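Local coordinates for sesquisabinene B synthase 2 (Santalum album, PDB 6A2A), which probably converts farnesyl diphosphate into the sesquiterpene sesquisabinene B, using divalent magnesium or manganese as cofactor, at the interface of chains A and B. Numbering follows the deposited sequence. Chains: chain A/B, Sesquisabinene B synthase 2.

Contact 1: the interface of chains A and B. Residues chain A 269-271, 348, 352; chain B 366, 370.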
ATOM      1  N   GLY A 269      -8.006  -0.791   3.391  1.00 20.80           N
ATOM      2  CA  GLY A 269      -8.137  -0.633   1.953  1.00 22.64           C
ATOM      3  C   GLY A 269      -8.793  -1.811   1.255  1.00 24.37           C
ATOM      4  O   GLY A 269      -9.484  -1.653   0.240  1.00 25.51           O
ATOM      5  N   THR A 270      -8.593  -3.040   1.767  1.00 21.42           N
ATOM      6  CA  THR A 270      -9.266  -4.175   1.144  1.00 20.23           C
ATOM      7  C   THR A 270     -10.760  -4.121   1.456  1.00 19.16           C
ATOM      8  O   THR A 270     -11.517  -4.881   0.862  1.00 20.81           O
ATOM      9  CB  THR A 270      -8.773  -5.551   1.645  1.00 18.30           C
ATOM     10  OG1 THR A 270      -9.031  -5.746   3.041  1.00 19.05           O
ATOM     11  CG2 THR A 270      -7.298  -5.730   1.406  1.00 19.85           C
ATOM     12  N   GLY A 271     -11.183  -3.412   2.500  1.00 20.08           N
ATOM     13  CA  GLY A 271     -12.539  -3.515   2.977  1.00 21.43           C
ATOM     14  C   GLY A 271     -12.853  -4.769   3.793  1.00 22.58           C
ATOM     15  O   GLY A 271     -13.964  -4.873   4.317  1.00 22.60           O
ATOM     16  N   ARG A 348     -21.098 -10.171  -2.530  1.00 26.35           N
ATOM     17  CA  ARG A 348     -20.095  -9.229  -2.111  1.00 25.16           C
ATOM     18  C   ARG A 348     -19.209  -9.784  -0.980  1.00 27.06           C
ATOM     19  O   ARG A 348     -17.950  -9.706  -1.059  1.00 21.37           O
ATOM     20  CB  ARG A 348     -20.818  -7.965  -1.659  1.00 27.32           C
ATOM     21  CG  ARG A 348     -19.945  -6.981  -0.916  1.00 25.53           C
ATOM     22  CD  ARG A 348     -20.703  -5.741  -0.491  1.00 24.91           C
ATOM     23  NE  ARG A 348     -19.802  -4.767   0.072  1.00 24.22           N
ATOM     24  CZ  ARG A 348     -19.138  -3.853  -0.630  1.00 22.70           C
ATOM     25  NH1 ARG A 348     -19.246  -3.825  -1.946  1.00 23.41           N
ATOM     26  NH2 ARG A 348     -18.283  -3.074  -0.008  1.00 26.18           N
ATOM     27  N   MET A 352     -15.296 -10.324  -2.159  1.00 17.94           N
ATOM     28  CA  MET A 352     -14.212  -9.386  -1.693  1.00 17.93           C
ATOM     29  C   MET A 352     -13.026 -10.192  -1.140  1.00 18.83           C
ATOM     30  O   MET A 352     -11.867 -10.008  -1.591  1.00 19.64           O
ATOM     31  CB  MET A 352     -14.771  -8.334  -0.746  1.00 18.45           C
ATOM     32  CG  MET A 352     -15.544  -7.243  -1.529  1.00 19.51           C
ATOM     33  SD  MET A 352     -16.311  -6.015  -0.510  1.00 22.26           S
ATOM     34  CE  MET A 352     -14.859  -5.341   0.297  1.00 24.13           C
TER
ATOM     35  N   TYR B 366     -11.117  -3.353  -8.064  1.00 21.89           N
ATOM     36  CA  TYR B 366     -11.479  -3.804  -6.755  1.00 21.60           C
ATOM     37  C   TYR B 366     -11.905  -2.649  -5.857  1.00 20.77           C
ATOM     38  O   TYR B 366     -12.891  -2.758  -5.101  1.00 21.72           O
ATOM     39  CB  TYR B 366     -10.337  -4.620  -6.126  1.00 21.21           C
ATOM     40  CG  TYR B 366     -10.695  -5.132  -4.773  1.00 18.23           C
ATOM     41  CD1 TYR B 366     -10.577  -4.365  -3.645  1.00 18.14           C
ATOM     42  CD2 TYR B 366     -11.232  -6.395  -4.628  1.00 20.41           C
ATOM     43  CE1 TYR B 366     -10.973  -4.835  -2.398  1.00 18.03           C
ATOM     44  CE2 TYR B 366     -11.664  -6.855  -3.411  1.00 18.22           C
ATOM     45  CZ  TYR B 366     -11.471  -6.120  -2.279  1.00 17.62           C
ATOM     46  OH  TYR B 366     -11.886  -6.637  -1.098  1.00 18.91           O
ATOM     47  N   LYS B 370     -15.284  -2.318  -3.494  1.00 21.16           N
ATOM     48  CA  LYS B 370     -15.255  -2.045  -2.106  1.00 25.38           C
ATOM     49  C   LYS B 370     -16.010  -0.754  -1.763  1.00 28.21           C
ATOM     50  O   LYS B 370     -16.830  -0.760  -0.854  1.00 28.08           O
ATOM     51  CB  LYS B 370     -13.800  -1.889  -1.666  1.00 26.93           C
ATOM     52  CG  LYS B 370     -13.596  -1.880  -0.164  1.00 33.98           C
ATOM     53  CD  LYS B 370     -13.239  -0.591   0.459  1.00 38.21           C
ATOM     54  CE  LYS B 370     -11.961   0.028  -0.046  1.00 43.11           C
ATOM     55  NZ  LYS B 370     -11.962   1.472   0.260  1.00 45.02           N
TER

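Contact 2: the interface of chains A and B. Residues chain A 344, 351-352, 355; chain B 366, 369, 375, 377.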
ATOM      1  N   ASP A 344     -18.203 -12.186 -10.262  1.00 24.40           N
ATOM      2  CA  ASP A 344     -19.411 -11.458  -9.924  1.00 27.13           C
ATOM      3  C   ASP A 344     -20.626 -12.360  -9.634  1.00 26.30           C
ATOM      4  O   ASP A 344     -21.609 -11.861  -9.136  1.00 24.74           O
ATOM      5  CB  ASP A 344     -19.783 -10.462 -11.042  1.00 30.62           C
ATOM      6  CG  ASP A 344     -18.933  -9.201 -11.018  1.00 35.41           C
ATOM      7  OD1 ASP A 344     -18.192  -8.909 -10.019  1.00 30.90           O
ATOM      8  OD2 ASP A 344     -19.054  -8.465 -12.010  1.00 31.74           O
ATOM      9  N   ARG A 351     -17.078 -12.454  -2.542  1.00 19.13           N
ATOM     10  CA  ARG A 351     -16.321 -11.949  -3.665  1.00 18.25           C
ATOM     11  C   ARG A 351     -15.123 -11.089  -3.202  1.00 16.45           C
ATOM     12  O   ARG A 351     -14.046 -11.161  -3.829  1.00 17.89           O
ATOM     13  CB  ARG A 351     -17.201 -11.078  -4.570  1.00 18.98           C
ATOM     14  CG  ARG A 351     -16.692 -10.944  -5.992  1.00 19.69           C
ATOM     15  CD  ARG A 351     -17.501  -9.988  -6.862  1.00 19.78           C
ATOM     16  NE  ARG A 351     -18.928 -10.133  -6.668  1.00 22.10           N
ATOM     17  CZ  ARG A 351     -19.842  -9.187  -6.856  1.00 25.57           C
ATOM     18  NH1 ARG A 351     -19.547  -8.078  -7.527  1.00 26.00           N
ATOM     19  NH2 ARG A 351     -21.048  -9.360  -6.339  1.00 26.57           N
ATOM     20  N   MET A 352     -15.296 -10.324  -2.159  1.00 17.94           N
ATOM     21  CA  MET A 352     -14.212  -9.386  -1.693  1.00 17.93           C
ATOM     22  C   MET A 352     -13.026 -10.192  -1.140  1.00 18.83           C
ATOM     23  O   MET A 352     -11.867 -10.008  -1.591  1.00 19.64           O
ATOM     24  CB  MET A 352     -14.771  -8.334  -0.746  1.00 18.45           C
ATOM     25  CG  MET A 352     -15.544  -7.243  -1.529  1.00 19.51           C
ATOM     26  SD  MET A 352     -16.311  -6.015  -0.510  1.00 22.26           S
ATOM     27  CE  MET A 352     -14.859  -5.341   0.297  1.00 24.13           C
ATOM     28  N   LEU A 355     -11.278 -11.862  -4.267  1.00 18.28           N
ATOM     29  CA  LEU A 355     -10.501 -11.001  -5.125  1.00 18.34           C
ATOM     30  C   LEU A 355      -9.314 -10.418  -4.350  1.00 17.01           C
ATOM     31  O   LEU A 355      -8.259 -10.107  -4.957  1.00 19.30           O
ATOM     32  CB  LEU A 355     -11.380  -9.869  -5.664  1.00 18.95           C
ATOM     33  CG  LEU A 355     -12.399 -10.301  -6.723  1.00 19.25           C
ATOM     34  CD1 LEU A 355     -13.335  -9.150  -7.085  1.00 19.96           C
ATOM     35  CD2 LEU A 355     -11.708 -10.860  -7.951  1.00 20.77           C
TER
ATOM     36  N   TYR B 366     -11.117  -3.353  -8.064  1.00 21.89           N
ATOM     37  CA  TYR B 366     -11.479  -3.804  -6.755  1.00 21.60           C
ATOM     38  C   TYR B 366     -11.905  -2.649  -5.857  1.00 20.77           C
ATOM     39  O   TYR B 366     -12.891  -2.758  -5.101  1.00 21.72           O
ATOM     40  CB  TYR B 366     -10.337  -4.620  -6.126  1.00 21.21           C
ATOM     41  CG  TYR B 366     -10.695  -5.132  -4.773  1.00 18.23           C
ATOM     42  CD1 TYR B 366     -10.577  -4.365  -3.645  1.00 18.14           C
ATOM     43  CD2 TYR B 366     -11.232  -6.395  -4.628  1.00 20.41           C
ATOM     44  CE1 TYR B 366     -10.973  -4.835  -2.398  1.00 18.03           C
ATOM     45  CE2 TYR B 366     -11.664  -6.855  -3.411  1.00 18.22           C
ATOM     46  CZ  TYR B 366     -11.471  -6.120  -2.279  1.00 17.62           C
ATOM     47  OH  TYR B 366     -11.886  -6.637  -1.098  1.00 18.91           O
ATOM     48  N   LEU B 369     -15.395  -1.989  -6.345  1.00 24.39           N
ATOM     49  CA  LEU B 369     -16.281  -2.915  -5.619  1.00 25.96           C
ATOM     50  C   LEU B 369     -16.414  -2.523  -4.154  1.00 24.43           C
ATOM     51  O   LEU B 369     -17.499  -2.422  -3.604  1.00 27.59           O
ATOM     52  CB  LEU B 369     -15.708  -4.328  -5.763  1.00 27.10           C
ATOM     53  CG  LEU B 369     -16.431  -5.424  -4.994  1.00 25.55           C
ATOM     54  CD1 LEU B 369     -17.904  -5.487  -5.416  1.00 27.38           C
ATOM     55  CD2 LEU B 369     -15.723  -6.728  -5.279  1.00 23.62           C
ATOM     56  N   ASN B 375     -17.902  -4.061  -9.116  1.00 28.03           N
ATOM     57  CA  ASN B 375     -16.629  -4.605  -9.596  1.00 28.58           C
ATOM     58  C   ASN B 375     -16.184  -3.940 -10.909  1.00 32.49           C
ATOM     59  O   ASN B 375     -16.761  -4.185 -11.968  1.00 29.63           O
ATOM     60  CB  ASN B 375     -16.741  -6.120  -9.783  1.00 29.37           C
ATOM     61  CG  ASN B 375     -15.464  -6.764 -10.266  1.00 28.88           C
ATOM     62  OD1 ASN B 375     -14.445  -6.079 -10.368  1.00 27.15           O
ATOM     63  ND2 ASN B 375     -15.514  -8.064 -10.562  1.00 23.81           N
ATOM     64  N   ILE B 377     -13.215  -4.324 -12.518  1.00 23.18           N
ATOM     65  CA  ILE B 377     -12.131  -4.975 -13.236  1.00 23.98           C
ATOM     66  C   ILE B 377     -12.503  -5.212 -14.699  1.00 27.11           C
ATOM     67  O   ILE B 377     -11.647  -5.061 -15.579  1.00 25.79           O
ATOM     68  CB  ILE B 377     -11.706  -6.264 -12.541  1.00 23.06           C
ATOM     69  CG1 ILE B 377     -11.225  -5.943 -11.116  1.00 24.56           C
ATOM     70  CG2 ILE B 377     -10.684  -6.997 -13.360  1.00 25.22           C
ATOM     71  CD1 ILE B 377     -10.783  -7.154 -10.306  1.00 25.71           C
TER
HETATM   72  O   HOH W   1     -18.549  -6.112 -12.877  1.00 32.19           O

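Contact 1: the interface of chains A and B
A:Met352 and B:Lys370 meet at the apolar centre, where the thioether methyl CE of A:Met352 lies 3.7 Å from CG of B:Lys370. The two side chains run at about a right angle. A bend at the last torsion of A:Met352 (chi3 61°) turns CE towards the lysine, and CA of A:Gly271 reaches the same CG at 3.7 Å. The aliphatic stem of B:Lys370 thus serves as packing surface, hiding 59 Å² against chain A. The phenol of B:Tyr366 comes in beside it, crossing A:Met352 almost perpendicularly, with its OH 3.4 Å from the methionine CB.

At the rim, OH of B:Tyr366 donates a hydrogen bond to the backbone O of A:Thr270 at 2.7 Å. The donor lies in the carbonyl plane, and the C=O...donor angle is 148°. On the other side of the A:Met352 thioether, guanidinium NH2 of A:Arg348 donates to the backbone O of B:Lys370 at 2.9 Å (159° at H). This acceptor lies close to the guanidinium plane, while SD of A:Met352 sits over the centre of one face, so the central methionine also backs the arginine.

The site joins the C-terminal end of helix 239-270 and the start of helix 348-372 in chain A to the last turns of helix 348-372 in chain B. It is part of a two-fold interface between all-helical terpene synthase chains, which may reflect crystal packing.

Contact 2: the interface of chains A and B
B:Leu369 inserts its methyl CD2 among three side chains of chain A, and this forms the tightly packed part of the contact. CD2 of B:Leu369 lies 3.8 Å from CG of A:Met352, with CD1 of A:Leu355 and CD of A:Arg351 also within van der Waals range. The other methyl, CD1 of B:Leu369, turns to the arginine head, 3.7 Å from NH1 of A:Arg351. The leucine therefore splits its two branches between an apolar cluster and a charged group. A:Leu355 meets B:Leu369 at about a right angle and also brings its CB up beside the ring of B:Tyr366, roughly level with it, 3.6 Å from the tyrosine CD2. These two leucines hide 50 and 48 Å², the highest values in the patch. Packing is loose at B:Ile377, whose CD1 comes no nearer than 4.5 Å to CD2 of A:Leu355.

The other side is polar and water-bridged. Amide ND2 of B:Asn375 donates a hydrogen bond to carboxylate OD1 of A:Asp344 at 2.9 Å. The bond leaves within the amide plane but meets OD1 from above the carboxylate plane, and the two planes stand 83° apart. The asparagine, with CG anti to the backbone N (chi1 -180°), directs this amide towards chain A. Its OD1 accepts a bond from N of B:Ile377, which would restrain rotation of the amide and fix ND2 as the group offered to the aspartate. A:Arg351 NH1 makes a salt bridge to the same OD1 of A:Asp344 at 3.0 Å, presumably offsetting the carboxylate charge. Water 1 links the chains, 2.6 Å from carboxylate OD2 of A:Asp344 and 2.8 Å from the backbone O of B:Asn375.

In chain A the site spans the 3-10 helix 343-345 and the first turns of helix 348-372. Chain B contributes the later turns of its own helix 348-372, the following loop and the start of helix 377-399.

Contact 1 and contact 2 are neighbouring patches of one two-fold interface, the centres of their C-alpha atoms lying about 7 Å apart. They share A:Met352 and B:Tyr366, and both depend on helix 348-372 of each chain. Contact 1 extends from this pairing to the end of helix 239-270 of chain A, whereas contact 2 extends to the 3-10 helix 343-345 of chain A and the loop before helix 377-399 of chain B. The symmetry supplies a twin of each patch with the chains exchanged. This continuity suggests that the patches form together, although the structure alone does not show that the dimer exists in solution.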